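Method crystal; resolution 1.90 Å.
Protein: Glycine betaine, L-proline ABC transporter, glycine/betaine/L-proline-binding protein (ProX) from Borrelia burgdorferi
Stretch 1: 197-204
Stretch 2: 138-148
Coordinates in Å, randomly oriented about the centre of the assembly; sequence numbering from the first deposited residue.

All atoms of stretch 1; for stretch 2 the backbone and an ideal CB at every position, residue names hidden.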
# COMPACT_ATOMS: atom_id res chain seq x y z
N ASP A 197 -10.92 -17.76 2.61
CA ASP A 197 -11.92 -17.53 1.57
C ASP A 197 -12.93 -16.45 2.00
O ASP A 197 -13.30 -16.36 3.15
CB ASP A 197 -12.67 -18.85 1.24
CG ASP A 197 -11.78 -19.88 0.52
OD1 ASP A 197 -10.69 -19.51 0.00
OD2 ASP A 197 -12.18 -21.05 0.46
N ASP A 198 -13.39 -15.66 1.04
CA ASP A 198 -14.26 -14.51 1.29
C ASP A 198 -15.43 -14.67 0.30
O ASP A 198 -15.41 -14.09 -0.81
CB ASP A 198 -13.40 -13.24 1.06
CG ASP A 198 -14.21 -11.93 1.02
OD1 ASP A 198 -15.35 -11.85 1.59
OD2 ASP A 198 -13.63 -10.96 0.43
N PRO A 199 -16.43 -15.50 0.67
CA PRO A 199 -17.46 -16.01 -0.27
C PRO A 199 -18.18 -14.90 -1.01
O PRO A 199 -18.54 -15.05 -2.18
CB PRO A 199 -18.48 -16.71 0.63
CG PRO A 199 -17.76 -16.99 1.92
CD PRO A 199 -16.50 -16.17 1.99
N ASP A 200 -18.43 -13.81 -0.30
CA ASP A 200 -19.20 -12.71 -0.87
C ASP A 200 -18.33 -11.53 -1.34
O ASP A 200 -18.85 -10.48 -1.77
CB ASP A 200 -20.29 -12.30 0.11
CG ASP A 200 -21.39 -13.35 0.22
OD1 ASP A 200 -21.39 -14.30 -0.58
OD2 ASP A 200 -22.27 -13.22 1.07
N LEU A 201 -17.01 -11.75 -1.30
CA LEU A 201 -16.02 -10.82 -1.88
C LEU A 201 -16.08 -9.43 -1.25
O LEU A 201 -15.90 -8.45 -1.92
CB LEU A 201 -16.18 -10.71 -3.42
CG LEU A 201 -14.87 -10.58 -4.21
CD1 LEU A 201 -14.10 -11.89 -4.12
CD2 LEU A 201 -15.16 -10.23 -5.67
N ILE A 202 -16.36 -9.35 0.05
CA ILE A 202 -16.38 -8.06 0.71
C ILE A 202 -14.99 -7.36 0.62
O ILE A 202 -14.91 -6.14 0.51
CB ILE A 202 -16.85 -8.23 2.18
CG1 ILE A 202 -18.17 -9.04 2.23
CG2 ILE A 202 -16.95 -6.88 2.89
CD1 ILE A 202 -19.38 -8.39 1.53
N MET A 203 -13.92 -8.14 0.68
CA MET A 203 -12.58 -7.58 0.60
C MET A 203 -12.14 -7.27 -0.84
O MET A 203 -11.03 -6.72 -1.06
CB MET A 203 -11.56 -8.53 1.23
CG MET A 203 -11.87 -8.99 2.66
SD MET A 203 -11.86 -7.60 3.79
CE MET A 203 -10.14 -7.10 3.82
N GLY A 204 -12.97 -7.62 -1.82
CA GLY A 204 -12.65 -7.29 -3.23
C GLY A 204 -11.95 -8.45 -3.93
O GLY A 204 -11.49 -9.39 -3.29
N UNK A 138 -10.67 -0.20 7.34
CA UNK A 138 -12.08 0.10 7.13
C UNK A 138 -12.85 -1.11 6.56
O UNK A 138 -13.91 -1.54 7.11
CB UNK A 138 -12.22 1.30 6.19
N UNK A 139 -12.32 -1.70 5.49
CA UNK A 139 -13.06 -2.79 4.81
C UNK A 139 -13.06 -4.05 5.68
O UNK A 139 -14.02 -4.79 5.73
CB UNK A 139 -12.44 -3.10 3.44
N UNK A 140 -11.98 -4.26 6.41
CA UNK A 140 -11.94 -5.37 7.38
C UNK A 140 -13.08 -5.25 8.43
O UNK A 140 -13.76 -6.23 8.75
CB UNK A 140 -10.58 -5.40 8.08
N UNK A 141 -13.26 -4.06 8.98
CA UNK A 141 -14.36 -3.85 9.92
C UNK A 141 -15.71 -4.09 9.24
O UNK A 141 -16.64 -4.67 9.84
CB UNK A 141 -14.30 -2.43 10.50
N UNK A 142 -15.84 -3.68 7.98
CA UNK A 142 -17.09 -3.92 7.25
C UNK A 142 -17.32 -5.44 7.04
O UNK A 142 -18.46 -5.93 7.17
CB UNK A 142 -17.06 -3.20 5.90
N UNK A 143 -16.25 -6.18 6.72
CA UNK A 143 -16.31 -7.66 6.60
C UNK A 143 -16.68 -8.38 7.92
O UNK A 143 -17.52 -9.30 7.94
CB UNK A 143 -14.96 -8.18 6.11
N UNK A 144 -16.08 -7.93 9.02
CA UNK A 144 -16.43 -8.48 10.34
C UNK A 144 -17.90 -8.29 10.62
O UNK A 144 -18.56 -9.22 11.06
CB UNK A 144 -15.60 -7.82 11.45
N UNK A 145 -18.42 -7.11 10.30
CA UNK A 145 -19.86 -6.87 10.46
C UNK A 145 -20.71 -7.75 9.57
O UNK A 145 -21.67 -8.36 10.01
CB UNK A 145 -20.18 -5.40 10.17
N UNK A 146 -20.36 -7.79 8.30
CA UNK A 146 -21.11 -8.52 7.30
C UNK A 146 -21.24 -10.01 7.63
O UNK A 146 -22.31 -10.62 7.47
CB UNK A 146 -20.45 -8.35 5.93
N UNK A 147 -20.13 -10.60 8.04
CA UNK A 147 -20.08 -12.03 8.28
C UNK A 147 -20.55 -12.39 9.69
O UNK A 147 -20.51 -13.56 10.07
CB UNK A 147 -18.66 -12.55 8.05
N UNK A 148 -20.99 -11.37 10.44
CA UNK A 148 -21.59 -11.57 11.77
C UNK A 148 -20.56 -11.94 12.84
O UNK A 148 -20.88 -12.68 13.76
CB UNK A 148 -22.66 -12.66 11.70

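Position 138 opens the visible helix out of reach of stretch 1, so the contact sets no rule there; it is Ile138. At 139 the CA-to-CB bond points toward stretch 1, and the ideal CB of 139 lies 4.6 Å from Met203 SD and 4.9 Å from Ile202 O. That gap suits a small or medium apolar group such as valine or alanine. The residue is Val139, chi1 t, whose CG1 packs 3.8 Å from Met203 SD and 3.4 Å from Ile202 O.

Position 140 points away, yet its ideal CB is still 4.6 Å from Met203 CE, so a compact side chain of either polarity could brush the methionine tip. Thr140 does so, with OG1 3.7 Å from Met203 CE. Position 141 is out of reach and accepts almost anything helical; it is Glu141. Position 142 points sideways, its ideal CB 4.8 Å from Ile202 CG2, and a long polar chain could leave freely. Gln142 barely touches stretch 1.

The tightest apolar spot is 143. The CA-to-CB bond is directed toward stretch 1, and the ideal CB of 143 is already 3.9 Å from Met203 SD and 4.0 Å from Ile202 CG2, which favours alanine, or glycine at a cost to the helix. Ala143 settles there, its CB 3.9 Å from both Met203 SD and Ile202 CG2. Positions 144 and 145 are out of reach, so stretch 1 sets no preference there; they hold Leu144 and Asn145.

One turn on, 146 again points toward stretch 1, the ideal CB of 146 lying 4.4 Å from Ile202 CG1, with the Asp200 carboxylate farther out. A long side chain with an apolar body and a donor tip would serve both: tyrosine, lysine or arginine. Tyr146, chi1 t, lays one ring face against the isoleucine, Ile202 CD1 standing 3.6 Å from the ring centroid of Tyr146, nearly on its normal. At the ring edge, Tyr146 OH donates a very short 2.5 Å hydrogen bond to Asp200 OD2.

At 147 the CB points sideways and nothing of stretch 1 lies within 5.5 Å, so only a long side chain can reach the turn from Asp198 to Leu201. That turn offers a carboxylate and a backbone NH, inviting a group that both donates and accepts. Tyr147 answers with one hydroxyl: Tyr147 OH donates to Asp198 OD1 (2.6 Å) and accepts from Asp200 N (3.0 Å). Ile202 CG1 packs 3.9 Å from Tyr147 CE2.

Position 148 has positive phi in a Schellman motif, where glycine is favoured and asparagine tolerable; Gly148 is the first residue after the helix to leave helical phi/psi.

Stretch 2, residues 138-148: IVTEQALNYYG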
# COMPACT_ATOMS: atom_id res chain seq x y z
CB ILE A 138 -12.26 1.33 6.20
CG1 ILE A 138 -11.66 2.60 6.88
CG2 ILE A 138 -13.75 1.51 5.85
CD1 ILE A 138 -11.83 3.89 6.08
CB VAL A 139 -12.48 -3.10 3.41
CG1 VAL A 139 -13.30 -4.22 2.78
CG2 VAL A 139 -12.61 -1.83 2.52
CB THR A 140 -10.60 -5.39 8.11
OG1 THR A 140 -9.56 -5.73 7.18
CG2 THR A 140 -10.63 -6.43 9.22
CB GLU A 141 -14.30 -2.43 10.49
CG GLU A 141 -15.36 -2.15 11.53
CD GLU A 141 -15.46 -0.67 11.84
OE1 GLU A 141 -14.84 0.13 11.12
OE2 GLU A 141 -16.14 -0.32 12.82
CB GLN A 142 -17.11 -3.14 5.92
CG GLN A 142 -17.14 -1.62 6.15
CD GLN A 142 -16.93 -0.78 4.89
OE1 GLN A 142 -16.33 -1.22 3.93
NE2 GLN A 142 -17.44 0.45 4.92
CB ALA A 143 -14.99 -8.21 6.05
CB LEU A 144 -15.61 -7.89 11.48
CG LEU A 144 -14.16 -8.37 11.50
CD1 LEU A 144 -13.33 -7.54 12.49
CD2 LEU A 144 -14.04 -9.88 11.80
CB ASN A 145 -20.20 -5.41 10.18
CG ASN A 145 -19.61 -4.47 11.19
OD1 ASN A 145 -19.67 -4.72 12.40
ND2 ASN A 145 -19.05 -3.37 10.71
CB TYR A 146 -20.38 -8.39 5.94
CG TYR A 146 -21.13 -9.07 4.82
CD1 TYR A 146 -22.18 -8.41 4.16
CD2 TYR A 146 -20.82 -10.36 4.45
CE1 TYR A 146 -22.91 -9.06 3.16
CE2 TYR A 146 -21.52 -11.01 3.44
CZ TYR A 146 -22.55 -10.36 2.80
OH TYR A 146 -23.24 -11.04 1.81
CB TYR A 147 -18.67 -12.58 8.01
CG TYR A 147 -18.37 -12.68 6.52
CD1 TYR A 147 -19.06 -13.59 5.71
CD2 TYR A 147 -17.40 -11.87 5.93
CE1 TYR A 147 -18.80 -13.68 4.34
CE2 TYR A 147 -17.13 -11.96 4.56
CZ TYR A 147 -17.83 -12.89 3.77
OH TYR A 147 -17.55 -13.01 2.41
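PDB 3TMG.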